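Local coordinates for AlyQ (Persicobacter sp. CCB-QB2, PDB 7D2A), which carries a family 32 carbohydrate-binding module that binds uronic acids, held here with a 4,5-unsaturated uronic acid of the kind found at the end of cleaved alginate, at residues 7-11 / 49-55; 39-43 / 114-118; 54-60 / 128-134; 61-67 / 91-96; 68-74 / 85-91. All coordinates share one frame. Where two conformers were deposited one is given. Residue numbers count along the deposited sequence, not the author numbering.

In the fold
The module is a beta sandwich. Contacts 1, 3 and 4 follow strand 52-62 from end to end, and contacts 1 and 3 share T54 and V55. Contact 5 and strand 110-118 of contact 2 belong to the opposing five-stranded sheet; V58 of contact 3 meets I74 of contact 5 across the core. Along the chain contact 1 closes before contacts 3, 4 and 5 open; contact 5 falls within the span of contact 4, and contact 4 within those of 2 and 3. Contact 1 lies about 25 Å, centre to centre, from contacts 2 and 4, far from the sugar, where Y63 of contact 4 and R68 of contact 5 come together from successive parts of the chain.

Contact 1: residues 7-11 / 49-55; sequences MQYDI and LGSAKTV
In this beta sandwich, the N-terminal arm, residues 7-11, lies against the corner where the chain leaves strand 43-49 and starts strand 52-62. The main feature is a knob in a hollow: Y9 (chi1 m, -64°) points its ring at residues 49-55, while the backbones come closest at I11 and L49, CA to CA 4.9 Å. The hollow is lined by L49, K53 and V55. K53 CB lies over one ring face as a CH-pi contact, 3.8 Å from the centroid, L49 CD2 packs on Y9 CB at 4.0 Å, and V55 CG2 is 4.2 Å from Y9 CE2. L49 (m,t) also fits CD2 against I11 CG1, 4.1 Å away. G50, at phi 95°, turns the corner at an angle that suits a residue without a side chain. A water joins D10 O and L49 O, 2.7 Å from each. Tyrosine suits the hollow because its ring fills greasy space while its hydroxyl reaches the strand: Y9 OH donates to T54 O at 2.7 Å.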
# COMPACT_ATOMS: atom_id res chain seq x y z
N MET A 7 7.58 10.41 12.05
CA MET A 7 6.58 11.27 11.37
C MET A 7 5.57 10.34 10.69
O MET A 7 6.04 9.50 9.92
CB MET A 7 7.17 12.16 10.26
CG MET A 7 8.17 13.20 10.72
SD MET A 7 7.37 14.66 11.36
CE MET A 7 6.44 15.18 9.93
N GLN A 8 4.16 10.49 10.82
CA GLN A 8 3.17 9.85 9.95
C GLN A 8 2.58 10.94 9.09
O GLN A 8 1.98 11.88 9.61
CB GLN A 8 2.04 9.20 10.74
CG GLN A 8 1.03 8.65 9.70
CD GLN A 8 -0.32 8.18 10.16
OE1 GLN A 8 -0.56 8.24 11.36
NE2 GLN A 8 -1.20 7.73 9.23
N TYR A 9 2.73 10.84 7.78
CA TYR A 9 2.27 11.86 6.84
C TYR A 9 0.80 11.67 6.54
O TYR A 9 0.32 10.57 6.33
CB TYR A 9 3.05 11.81 5.54
CG TYR A 9 4.52 12.11 5.67
CD1 TYR A 9 4.96 13.34 6.10
CD2 TYR A 9 5.47 11.13 5.43
CE1 TYR A 9 6.31 13.63 6.18
CE2 TYR A 9 6.82 11.39 5.57
CZ TYR A 9 7.25 12.65 5.94
OH TYR A 9 8.62 12.95 6.03
N ASP A 10 0.11 12.80 6.43
CA ASP A 10 -1.24 12.76 5.85
C ASP A 10 -1.19 12.20 4.43
O ASP A 10 -0.23 12.50 3.68
CB ASP A 10 -1.86 14.15 5.75
CG ASP A 10 -2.61 14.61 6.97
OD1 ASP A 10 -2.53 13.98 8.03
OD2 ASP A 10 -3.31 15.64 6.78
N ILE A 11 -2.23 11.46 4.09
CA ILE A 11 -2.45 11.00 2.70
C ILE A 11 -3.65 11.80 2.16
O ILE A 11 -4.79 11.59 2.66
CB ILE A 11 -2.64 9.48 2.61
CG1 ILE A 11 -1.36 8.76 3.08
CG2 ILE A 11 -3.06 9.10 1.19
CD1 ILE A 11 -1.51 7.25 3.24
N LEU A 49 0.91 12.29 -1.02
CA LEU A 49 1.23 13.03 0.21
C LEU A 49 0.96 14.53 0.04
O LEU A 49 1.10 15.28 1.09
CB LEU A 49 2.67 12.79 0.63
CG LEU A 49 3.05 11.33 0.87
CD1 LEU A 49 4.51 11.22 1.36
CD2 LEU A 49 2.11 10.63 1.85
N GLY A 50 0.71 14.96 -1.20
CA GLY A 50 0.36 16.38 -1.47
C GLY A 50 1.60 17.17 -1.87
O GLY A 50 1.47 18.15 -2.59
N SER A 51 2.78 16.77 -1.43
CA SER A 51 4.05 17.41 -1.79
C SER A 51 5.14 16.39 -1.48
O SER A 51 4.81 15.36 -0.90
CB SER A 51 4.26 18.70 -1.03
OG SER A 51 4.25 18.46 0.36
N ALA A 52 6.35 16.65 -1.91
CA ALA A 52 7.45 15.68 -1.77
C ALA A 52 7.94 15.67 -0.32
O ALA A 52 8.29 16.74 0.23
CB ALA A 52 8.58 16.06 -2.70
N LYS A 53 8.03 14.47 0.28
CA LYS A 53 8.43 14.30 1.68
C LYS A 53 9.52 13.24 1.74
O LYS A 53 9.57 12.39 0.85
CB LYS A 53 7.27 13.78 2.54
CG LYS A 53 5.97 14.55 2.39
CD LYS A 53 6.04 15.78 3.15
CE LYS A 53 4.71 16.49 3.21
NZ LYS A 53 4.93 17.88 3.65
N THR A 54 10.31 13.27 2.79
CA THR A 54 11.28 12.17 3.07
C THR A 54 10.54 10.97 3.62
O THR A 54 9.85 11.10 4.58
CB THR A 54 12.38 12.60 4.01
OG1 THR A 54 13.03 13.74 3.42
CG2 THR A 54 13.37 11.48 4.22
N VAL A 55 10.61 9.84 2.94
CA VAL A 55 9.86 8.63 3.30
C VAL A 55 10.85 7.49 3.47
O VAL A 55 11.71 7.33 2.58
CB VAL A 55 8.81 8.31 2.24
CG1 VAL A 55 8.09 7.05 2.52
CG2 VAL A 55 7.79 9.43 2.01
O HOH W 1 10.14 15.58 4.50
O HOH W 2 1.46 14.64 3.66

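Contact 2: residues 39-43 / 114-118; sequences NGSGQ and TGFGN
Two backbone hydrogen bonds dock the loop 39-43 on the end of strand 110-118, in the five-stranded sheet of the sandwich. G42 N donates to G115 O at 2.7 Å and G115 N to Q43 O at 2.9 Å, both nearly straight, so G115 pairs through both its N and its O. The CA atoms of S41 and F116 are 3.9 Å apart, those of G42 and G115 5.5 Å, and T114 CA adds a CA-H...O contact to Q43 O at 3.5 Å.

The loop is shaped by a type II beta turn from G40 to Q43. S41 sits at -64/128 and G42 at 104/-6, the third turn position where glycine is usual; a CB on G42 would jam against the preceding carbonyl. G40, at 114/144, is under the same constraint. Q43 (m,m) folds back so that its NE2 donates to N39 O at 2.7 Å, bracing the loop from within, while its OE1 is bonded to S17.

Side chains contribute less. S41 OG (chi1 t) lies at the edge of the F116 ring, 3.4 Å from CD1, and T114 CG2 is 3.9 Å from G42 O.

Beyond the turn, N124 bonds to G40 O and G117 N, tying loop and strand together. With main-chain atoms making both direct hydrogen bonds, this docking depends chiefly on backbone shape, and G40 and G42 make that shape possible.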
# COMPACT_ATOMS: atom_id res chain seq x y z
N ASN A 39 -8.90 -7.11 -8.36
CA ASN A 39 -8.58 -8.49 -8.72
C ASN A 39 -7.52 -8.51 -9.81
O ASN A 39 -7.66 -7.75 -10.80
CB ASN A 39 -9.83 -9.26 -9.15
CG ASN A 39 -9.58 -10.75 -9.22
OD1 ASN A 39 -8.67 -11.31 -8.60
ND2 ASN A 39 -10.40 -11.40 -10.03
N GLY A 40 -6.50 -9.33 -9.60
CA GLY A 40 -5.51 -9.64 -10.63
C GLY A 40 -4.13 -9.13 -10.32
O GLY A 40 -3.94 -8.05 -9.73
N SER A 41 -3.14 -9.91 -10.72
CA SER A 41 -1.72 -9.57 -10.53
C SER A 41 -1.41 -8.31 -11.35
O SER A 41 -1.85 -8.23 -12.53
CB SER A 41 -0.86 -10.74 -10.87
OG SER A 41 0.48 -10.33 -10.87
N GLY A 42 -0.81 -7.30 -10.72
CA GLY A 42 -0.40 -6.05 -11.36
C GLY A 42 -1.33 -4.89 -11.06
O GLY A 42 -1.02 -3.75 -11.53
N GLN A 43 -2.45 -5.11 -10.38
CA GLN A 43 -3.33 -4.02 -9.90
C GLN A 43 -2.53 -3.16 -8.92
O GLN A 43 -1.64 -3.71 -8.28
CB GLN A 43 -4.58 -4.55 -9.20
CG GLN A 43 -5.51 -5.38 -10.09
CD GLN A 43 -6.41 -4.56 -10.99
OE1 GLN A 43 -6.19 -3.39 -11.27
NE2 GLN A 43 -7.44 -5.20 -11.52
N THR A 114 1.85 -2.08 -5.65
CA THR A 114 1.43 -2.98 -6.74
C THR A 114 1.26 -4.36 -6.14
O THR A 114 2.15 -4.82 -5.45
CB THR A 114 2.41 -2.97 -7.92
OG1 THR A 114 2.54 -1.65 -8.43
CG2 THR A 114 1.91 -3.90 -9.00
N GLY A 115 0.09 -4.98 -6.35
CA GLY A 115 -0.17 -6.31 -5.83
C GLY A 115 -0.09 -7.39 -6.87
O GLY A 115 -0.46 -7.09 -8.06
N PHE A 116 0.32 -8.58 -6.43
CA PHE A 116 0.55 -9.76 -7.33
C PHE A 116 -0.36 -10.89 -6.93
O PHE A 116 -0.03 -12.06 -7.19
CB PHE A 116 2.02 -10.13 -7.37
CG PHE A 116 2.85 -8.96 -7.83
CD1 PHE A 116 2.70 -8.49 -9.11
CD2 PHE A 116 3.72 -8.32 -6.97
CE1 PHE A 116 3.41 -7.38 -9.54
CE2 PHE A 116 4.43 -7.21 -7.40
CZ PHE A 116 4.27 -6.74 -8.69
N GLY A 117 -1.50 -10.60 -6.31
CA GLY A 117 -2.39 -11.63 -5.76
C GLY A 117 -1.82 -12.27 -4.53
O GLY A 117 -0.77 -11.82 -4.02
N ASN A 118 -2.43 -13.34 -4.08
CA ASN A 118 -2.13 -13.87 -2.75
C ASN A 118 -2.17 -15.40 -2.81
O ASN A 118 -2.47 -15.96 -3.90
CB ASN A 118 -3.10 -13.28 -1.74
CG ASN A 118 -4.55 -13.70 -1.95
OD1 ASN A 118 -4.91 -14.82 -1.63
ND2 ASN A 118 -5.41 -12.81 -2.44

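Contact 3: residues 54-60 / 128-134; sequences TVNQVKA and EVAIFHA. With CA (calcium ion), chain C.
A classic beta bulge breaks the regular pairing here: N56 and Q57 both face F132, so F132 O accepts from N56 N at 3.1 Å and, weakly, from Q57 N at 3.4 Å. N56, at -139/7 with chi1 p, turns its amide to the end of the partner strand, taking A134 N on OD1 at 2.7 Å and giving ND2 to A134 O at 3.0 Å. Asparagine suits the place, since one short amide can mimic the two bonds of a peptide unit.

Beyond the bulge the strands run antiparallel, their axes at 167° and 4.7 Å apart at closest. Q57-F132 and K59-A130 are hydrogen-bonded pairs, V58-I131 and A60-V129 non-hydrogen-bonded. F132 N reaches Q57 O at 2.9 Å, K59 N reaches A130 O at 2.8 Å and A130 N reaches K59 O at 2.9 Å.

This pair lies within one sheet of the F5/8 type C (discoidin-like) beta sandwich. V58, A60, V129 and I131 point to its core, where V129 and I131 meet F47 of the other sheet. On the opposite face K59 (m,t,t,t) lays its aliphatic chain over the F132 ring, CE 4.2 Å from the centroid. T54 CG2 likewise sits over the H133 ring, 3.8 Å from its centroid. At the far end E128 OE2 binds calcium at 2.4 Å, in a site completed by N26, D29, N31, T34 and T127.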
# COMPACT_ATOMS: atom_id res chain seq x y z
N THR A 54 10.31 13.27 2.79
CA THR A 54 11.28 12.17 3.07
C THR A 54 10.54 10.97 3.62
O THR A 54 9.85 11.10 4.58
CB THR A 54 12.38 12.60 4.01
OG1 THR A 54 13.03 13.74 3.42
CG2 THR A 54 13.37 11.48 4.22
N VAL A 55 10.61 9.84 2.94
CA VAL A 55 9.86 8.63 3.30
C VAL A 55 10.85 7.49 3.47
O VAL A 55 11.71 7.33 2.58
CB VAL A 55 8.81 8.31 2.24
CG1 VAL A 55 8.09 7.05 2.52
CG2 VAL A 55 7.79 9.43 2.01
N ASN A 56 10.68 6.67 4.49
CA ASN A 56 11.49 5.45 4.62
C ASN A 56 10.71 4.24 5.09
O ASN A 56 11.31 3.20 5.40
CB ASN A 56 12.73 5.72 5.50
CG ASN A 56 12.35 6.04 6.94
OD1 ASN A 56 11.16 5.96 7.30
ND2 ASN A 56 13.35 6.33 7.76
N GLN A 57 9.38 4.36 5.17
CA GLN A 57 8.59 3.24 5.72
C GLN A 57 7.14 3.38 5.27
O GLN A 57 6.54 4.46 5.25
CB GLN A 57 8.65 3.23 7.24
CG GLN A 57 8.00 2.01 7.83
CD GLN A 57 8.29 2.00 9.32
OE1 GLN A 57 9.32 1.51 9.79
NE2 GLN A 57 7.45 2.71 10.01
N VAL A 58 6.62 2.26 4.79
CA VAL A 58 5.21 2.13 4.41
C VAL A 58 4.68 0.99 5.25
O VAL A 58 5.26 -0.07 5.23
CB VAL A 58 5.02 1.89 2.91
CG1 VAL A 58 3.59 1.52 2.61
CG2 VAL A 58 5.51 3.05 2.09
N LYS A 59 3.57 1.23 5.92
CA LYS A 59 2.88 0.14 6.63
C LYS A 59 1.59 -0.18 5.89
O LYS A 59 0.85 0.72 5.43
CB LYS A 59 2.53 0.50 8.08
CG LYS A 59 3.68 0.93 8.96
CD LYS A 59 3.25 1.17 10.41
CE LYS A 59 4.42 1.54 11.29
NZ LYS A 59 4.10 1.25 12.70
N ALA A 60 1.33 -1.47 5.74
CA ALA A 60 0.05 -1.94 5.17
C ALA A 60 -0.52 -3.04 6.03
O ALA A 60 0.22 -3.93 6.50
CB ALA A 60 0.18 -2.39 3.73
N GLU A 128 -5.67 -1.05 5.44
CA GLU A 128 -5.12 0.24 5.94
C GLU A 128 -3.74 0.43 5.35
O GLU A 128 -3.00 -0.60 5.30
CB GLU A 128 -5.08 0.23 7.47
CG GLU A 128 -6.44 0.41 8.12
CD GLU A 128 -7.05 1.77 7.84
OE1 GLU A 128 -6.45 2.78 8.32
OE2 GLU A 128 -8.13 1.89 7.17
N VAL A 129 -3.37 1.66 5.05
CA VAL A 129 -1.98 2.03 4.72
C VAL A 129 -1.61 3.28 5.49
O VAL A 129 -2.47 4.20 5.59
CB VAL A 129 -1.82 2.23 3.21
CG1 VAL A 129 -0.44 2.81 2.86
CG2 VAL A 129 -1.99 0.94 2.46
N ALA A 130 -0.36 3.35 5.90
CA ALA A 130 0.20 4.56 6.53
C ALA A 130 1.63 4.73 6.05
O ALA A 130 2.31 3.75 5.75
CB ALA A 130 0.04 4.49 8.02
N ILE A 131 2.11 5.95 5.96
CA ILE A 131 3.38 6.28 5.28
C ILE A 131 4.10 7.18 6.23
O ILE A 131 3.48 8.25 6.65
CB ILE A 131 3.13 6.95 3.92
CG1 ILE A 131 2.37 5.98 3.01
CG2 ILE A 131 4.43 7.43 3.30
CD1 ILE A 131 1.94 6.55 1.70
N PHE A 132 5.40 6.86 6.48
CA PHE A 132 6.21 7.42 7.58
C PHE A 132 7.58 7.89 7.13
O PHE A 132 8.20 7.36 6.18
CB PHE A 132 6.41 6.35 8.65
CG PHE A 132 5.13 5.86 9.26
CD1 PHE A 132 4.38 4.94 8.58
CD2 PHE A 132 4.69 6.34 10.48
CE1 PHE A 132 3.22 4.42 9.14
CE2 PHE A 132 3.49 5.85 11.02
CZ PHE A 132 2.77 4.91 10.34
N HIS A 133 8.12 8.82 7.90
CA HIS A 133 9.58 9.00 8.08
C HIS A 133 9.87 8.48 9.48
O HIS A 133 9.57 9.22 10.48
CB HIS A 133 9.98 10.43 7.82
CG HIS A 133 11.45 10.65 7.85
ND1 HIS A 133 12.01 11.92 7.87
CD2 HIS A 133 12.46 9.76 7.85
CE1 HIS A 133 13.34 11.77 7.88
NE2 HIS A 133 13.64 10.46 7.85
N ALA A 134 10.32 7.24 9.57
CA ALA A 134 10.52 6.49 10.84
C ALA A 134 11.91 6.77 11.40
O ALA A 134 12.89 6.95 10.61
CB ALA A 134 10.29 5.04 10.58
CA CA C . -9.85 0.63 6.14

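Contact 4: residues 61-67 / 91-96; sequences AWYNGDS and SSGQTN. With MAW (4-deoxy-alpha-L-erythro-hex-4-enopyranuronic acid), chain B.
This is a loop-to-loop contact at the sugar-binding end of the beta sandwich, where the chain leaving strand 52-62 meets loop 91-96. A type II beta turn runs from W62 to G65, with N64 at 57/35. The loops come closest at D66 and T95, CA to CA 4.2 Å, and at G65 and N96, 4.6 Å. G65 is wedged in so tightly that a CB would clash with T95 O; G93, at phi 69°, brings its CA to 3.1 Å from G65 O. Direct polar bonding is thin, the weak D66 N to N96 OD1 bond measuring 3.2 Å, so waters bridge the gaps: one joins W62 N to T95 O, another W62 O to N96 O, a third G65 O to G93 N. S92 OG accepts from Q94 N at 3.0 Å, an ST turn. Y63 points away from loop 91-96, its CD2 3.5 Å from the ligand's O6B. W62, whose NE1 bonds to Y101, receives S91 CB over its five-membered ring, 3.6 Å from the centroid.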
# COMPACT_ATOMS: atom_id res chain seq x y z
N ALA A 61 -1.82 -2.95 6.25
CA ALA A 61 -2.63 -4.02 6.86
C ALA A 61 -3.38 -4.71 5.74
O ALA A 61 -4.04 -4.06 4.92
CB ALA A 61 -3.56 -3.45 7.90
N TRP A 62 -3.31 -6.03 5.74
CA TRP A 62 -3.85 -6.88 4.67
C TRP A 62 -5.17 -7.52 5.06
O TRP A 62 -5.34 -7.95 6.21
CB TRP A 62 -2.82 -7.93 4.31
CG TRP A 62 -1.58 -7.33 3.74
CD1 TRP A 62 -0.46 -7.00 4.44
CD2 TRP A 62 -1.33 -7.01 2.37
NE1 TRP A 62 0.45 -6.41 3.60
CE2 TRP A 62 -0.04 -6.43 2.31
CE3 TRP A 62 -2.09 -7.13 1.19
CZ2 TRP A 62 0.50 -6.00 1.10
CZ3 TRP A 62 -1.56 -6.68 0.01
CH2 TRP A 62 -0.28 -6.11 -0.03
N TYR A 63 -6.09 -7.55 4.11
CA TYR A 63 -7.38 -8.25 4.32
C TYR A 63 -7.08 -9.73 4.51
O TYR A 63 -6.30 -10.28 3.72
CB TYR A 63 -8.27 -8.07 3.10
CG TYR A 63 -9.61 -8.76 3.15
CD1 TYR A 63 -10.56 -8.40 4.10
CD2 TYR A 63 -9.93 -9.73 2.22
CE1 TYR A 63 -11.81 -8.98 4.11
CE2 TYR A 63 -11.19 -10.30 2.21
CZ TYR A 63 -12.11 -9.94 3.17
OH TYR A 63 -13.33 -10.57 3.13
N ASN A 64 -7.66 -10.36 5.53
CA ASN A 64 -7.37 -11.78 5.83
C ASN A 64 -5.86 -11.95 6.03
O ASN A 64 -5.27 -12.98 5.64
CB ASN A 64 -7.93 -12.71 4.76
CG ASN A 64 -9.43 -12.83 4.79
OD1 ASN A 64 -10.06 -12.46 5.78
ND2 ASN A 64 -10.01 -13.32 3.71
N GLY A 65 -5.23 -10.93 6.61
CA GLY A 65 -3.77 -10.88 6.67
C GLY A 65 -3.20 -11.94 7.58
O GLY A 65 -1.98 -12.22 7.46
N ASP A 66 -4.01 -12.51 8.45
CA ASP A 66 -3.52 -13.55 9.38
C ASP A 66 -3.76 -14.95 8.79
O ASP A 66 -3.55 -15.92 9.54
CB ASP A 66 -4.15 -13.39 10.76
CG ASP A 66 -5.62 -13.72 10.79
OD1 ASP A 66 -6.23 -13.86 9.72
OD2 ASP A 66 -6.14 -13.80 11.89
N SER A 67 -4.20 -15.06 7.53
CA SER A 67 -4.54 -16.39 6.96
C SER A 67 -4.05 -16.56 5.52
O SER A 67 -4.25 -17.66 4.96
CB SER A 67 -6.01 -16.66 7.06
OG SER A 67 -6.75 -15.86 6.14
N SER A 91 3.64 -10.29 2.06
CA SER A 91 3.11 -10.02 3.41
C SER A 91 3.36 -11.27 4.24
O SER A 91 3.49 -12.40 3.67
CB SER A 91 1.67 -9.62 3.36
OG SER A 91 0.84 -10.70 2.99
N SER A 92 3.35 -11.12 5.56
CA SER A 92 3.77 -12.21 6.47
C SER A 92 2.74 -13.34 6.52
O SER A 92 3.16 -14.49 6.81
CB SER A 92 4.04 -11.68 7.83
OG SER A 92 2.86 -11.30 8.49
N GLY A 93 1.45 -13.03 6.33
CA GLY A 93 0.37 -13.98 6.61
C GLY A 93 0.20 -14.25 8.10
O GLY A 93 -0.55 -15.20 8.45
N GLN A 94 0.70 -13.39 8.99
CA GLN A 94 0.76 -13.64 10.45
C GLN A 94 0.10 -12.55 11.29
O GLN A 94 0.14 -12.69 12.51
CB GLN A 94 2.21 -13.86 10.83
CG GLN A 94 2.79 -15.13 10.22
CD GLN A 94 4.30 -15.15 10.31
OE1 GLN A 94 4.88 -14.89 11.33
NE2 GLN A 94 4.99 -15.28 9.20
N THR A 95 -0.60 -11.61 10.68
CA THR A 95 -1.32 -10.59 11.46
C THR A 95 -2.33 -9.86 10.57
O THR A 95 -2.08 -9.69 9.33
CB THR A 95 -0.36 -9.58 12.13
OG1 THR A 95 -1.08 -8.74 13.03
CG2 THR A 95 0.36 -8.68 11.17
N ASN A 96 -3.34 -9.30 11.21
CA ASN A 96 -4.29 -8.37 10.53
C ASN A 96 -3.88 -6.92 10.75
O ASN A 96 -4.43 -6.01 10.15
CB ASN A 96 -5.68 -8.59 11.07
CG ASN A 96 -6.20 -9.94 10.68
OD1 ASN A 96 -6.08 -10.33 9.53
ND2 ASN A 96 -6.80 -10.61 11.64
C1 MAW B . -13.49 -11.50 -3.32
C2 MAW B . -14.25 -10.29 -2.98
O2 MAW B . -14.86 -10.33 -1.65
C3 MAW B . -13.25 -9.11 -3.07
O3 MAW B . -13.76 -7.94 -2.46
C4 MAW B . -11.92 -9.52 -2.41
C5 MAW B . -11.67 -10.74 -2.01
O5 MAW B . -12.62 -11.82 -2.23
C6 MAW B . -10.44 -11.16 -1.39
O6A MAW B . -10.32 -12.40 -1.12
O6B MAW B . -9.48 -10.34 -1.18
O HOH W 3 -1.78 -7.27 8.00
O HOH W 4 -6.22 -6.19 8.16
O HOH W 5 -0.33 -10.74 5.96

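Contact 5: residues 68-74 / 85-91; sequences RTSGFSI and EVYSGTS. With MAW (4-deoxy-alpha-L-erythro-hex-4-enopyranuronic acid), chain B.
R68 grips the carboxylate of the unsaturated uronic acid with both ends of its guanidinium: NH1 donates to O6A at 2.8 Å and NH2 to O6B at 2.9 Å, nearly in the guanidinium plane. Its extended side chain (p,t,t) carries the charge out from the end of a beta hairpin.

The hairpin's ladder follows, strands 70-74 and 85-90 running antiparallel at 169°, axes 4.5 Å apart. F72-G89 and I74-Y87 are hydrogen-bonded pairs, G71-T90 and S73-S88 non-hydrogen-bonded. F72 N to G89 O and G89 N to F72 O are both 3.0 Å; I74 N to Y87 O is 2.8 Å. A classic beta bulge sets V86 and Y87 against I74, whose O accepts from V86 N at 2.8 Å and weakly from Y87 N at 3.3 Å. At the sugar end S91 N donates to S70 O at 2.8 Å, and S91 OG (chi1 p) accepts from S70 N at 2.9 Å.

Packing lies on the face of F72, I74 and Y87. F72 (chi1 p) turns its ring toward the partner strand, edge to T90 C and S91 N, and meets Y87 rim to rim, CZ to CE1 3.7 Å; a CB on G89 would be crowded by the Y87 ring. W62 and Y101 of the other sheet close over F72.

Two parallel charged bonds match a planar carboxylate, consistent with a module that binds uronic acids.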
# COMPACT_ATOMS: atom_id res chain seq x y z
N ARG A 68 -3.37 -15.57 4.94
CA ARG A 68 -2.83 -15.71 3.59
C ARG A 68 -1.69 -14.72 3.41
O ARG A 68 -1.64 -13.71 4.13
CB ARG A 68 -3.95 -15.51 2.57
CG ARG A 68 -4.33 -14.05 2.37
CD ARG A 68 -5.65 -13.92 1.66
NE ARG A 68 -5.82 -12.60 1.06
CZ ARG A 68 -6.90 -12.22 0.40
NH1 ARG A 68 -7.98 -13.03 0.28
NH2 ARG A 68 -6.91 -11.01 -0.12
N THR A 69 -0.83 -15.01 2.45
CA THR A 69 0.30 -14.14 2.09
C THR A 69 0.00 -13.47 0.75
O THR A 69 -0.58 -14.10 -0.17
CB THR A 69 1.62 -14.93 2.04
OG1 THR A 69 1.47 -16.02 1.11
CG2 THR A 69 1.99 -15.49 3.39
N SER A 70 0.36 -12.21 0.62
CA SER A 70 0.05 -11.41 -0.57
C SER A 70 1.36 -10.82 -1.10
O SER A 70 2.11 -10.22 -0.33
CB SER A 70 -1.04 -10.36 -0.23
OG SER A 70 -1.97 -10.16 -1.30
N GLY A 71 1.63 -11.00 -2.38
CA GLY A 71 2.83 -10.46 -3.01
C GLY A 71 2.63 -9.03 -3.48
O GLY A 71 1.53 -8.64 -3.86
N PHE A 72 3.65 -8.21 -3.31
CA PHE A 72 3.53 -6.77 -3.63
C PHE A 72 4.91 -6.14 -3.85
O PHE A 72 5.93 -6.73 -3.57
CB PHE A 72 2.79 -6.03 -2.51
CG PHE A 72 3.60 -5.90 -1.26
CD1 PHE A 72 3.66 -6.93 -0.32
CD2 PHE A 72 4.34 -4.75 -1.02
CE1 PHE A 72 4.43 -6.82 0.83
CE2 PHE A 72 5.14 -4.66 0.11
CZ PHE A 72 5.21 -5.69 1.01
N SER A 73 4.89 -4.95 -4.40
CA SER A 73 6.06 -4.09 -4.51
C SER A 73 5.60 -2.68 -4.21
O SER A 73 4.40 -2.35 -4.41
CB SER A 73 6.77 -4.26 -5.81
OG SER A 73 5.98 -3.83 -6.86
N ILE A 74 6.53 -1.86 -3.75
CA ILE A 74 6.30 -0.44 -3.46
C ILE A 74 7.17 0.37 -4.41
O ILE A 74 8.41 0.10 -4.45
CB ILE A 74 6.59 -0.14 -1.98
CG1 ILE A 74 5.81 -1.07 -1.04
CG2 ILE A 74 6.36 1.34 -1.68
CD1 ILE A 74 6.18 -0.91 0.42
N GLU A 85 10.95 1.59 -7.98
CA GLU A 85 10.66 0.51 -7.03
C GLU A 85 11.66 0.59 -5.85
O GLU A 85 12.87 0.56 -6.06
CB GLU A 85 10.69 -0.88 -7.69
CG GLU A 85 10.26 -1.96 -6.73
CD GLU A 85 10.15 -3.32 -7.40
OE1 GLU A 85 9.38 -3.42 -8.40
OE2 GLU A 85 10.91 -4.17 -7.01
N VAL A 86 11.15 0.64 -4.63
CA VAL A 86 11.98 0.69 -3.40
C VAL A 86 11.86 -0.56 -2.52
O VAL A 86 12.64 -0.65 -1.60
CB VAL A 86 11.70 1.98 -2.60
CG1 VAL A 86 12.08 3.22 -3.39
CG2 VAL A 86 10.23 2.09 -2.16
N TYR A 87 10.87 -1.40 -2.76
CA TYR A 87 10.60 -2.58 -1.92
C TYR A 87 9.83 -3.60 -2.75
O TYR A 87 9.00 -3.24 -3.61
CB TYR A 87 9.74 -2.21 -0.71
CG TYR A 87 9.78 -3.23 0.40
CD1 TYR A 87 8.90 -4.30 0.40
CD2 TYR A 87 10.62 -3.09 1.50
CE1 TYR A 87 8.91 -5.24 1.41
CE2 TYR A 87 10.64 -4.03 2.53
CZ TYR A 87 9.79 -5.13 2.46
OH TYR A 87 9.75 -6.08 3.45
N SER A 88 10.14 -4.84 -2.53
CA SER A 88 9.39 -5.96 -3.14
C SER A 88 9.37 -7.10 -2.14
O SER A 88 10.44 -7.43 -1.52
CB SER A 88 10.01 -6.33 -4.44
OG SER A 88 9.25 -7.37 -5.03
N GLY A 89 8.22 -7.70 -1.92
CA GLY A 89 8.17 -8.81 -0.98
C GLY A 89 6.80 -9.44 -0.94
O GLY A 89 6.02 -9.31 -1.90
N THR A 90 6.54 -10.09 0.18
CA THR A 90 5.31 -10.85 0.41
C THR A 90 4.89 -10.54 1.85
O THR A 90 5.75 -10.59 2.70
CB THR A 90 5.54 -12.34 0.25
OG1 THR A 90 6.08 -12.53 -1.06
CG2 THR A 90 4.28 -13.14 0.43
N SER A 91 3.64 -10.29 2.06
CA SER A 91 3.11 -10.02 3.41
C SER A 91 3.36 -11.27 4.24
O SER A 91 3.49 -12.40 3.67
CB SER A 91 1.67 -9.62 3.36
OG SER A 91 0.84 -10.70 2.99
C1 MAW B . -13.49 -11.50 -3.32
C2 MAW B . -14.25 -10.29 -2.98
O2 MAW B . -14.86 -10.33 -1.65
C3 MAW B . -13.25 -9.11 -3.07
O3 MAW B . -13.76 -7.94 -2.46
C4 MAW B . -11.92 -9.52 -2.41
C5 MAW B . -11.67 -10.74 -2.01
O5 MAW B . -12.62 -11.82 -2.23
C6 MAW B . -10.44 -11.16 -1.39
O6A MAW B . -10.32 -12.40 -1.12
O6B MAW B . -9.48 -10.34 -1.18
O HOH W 6 -1.86 -11.09 3.47
O HOH W 7 7.71 -5.33 -8.84
O HOH W 8 6.82 -1.41 -7.79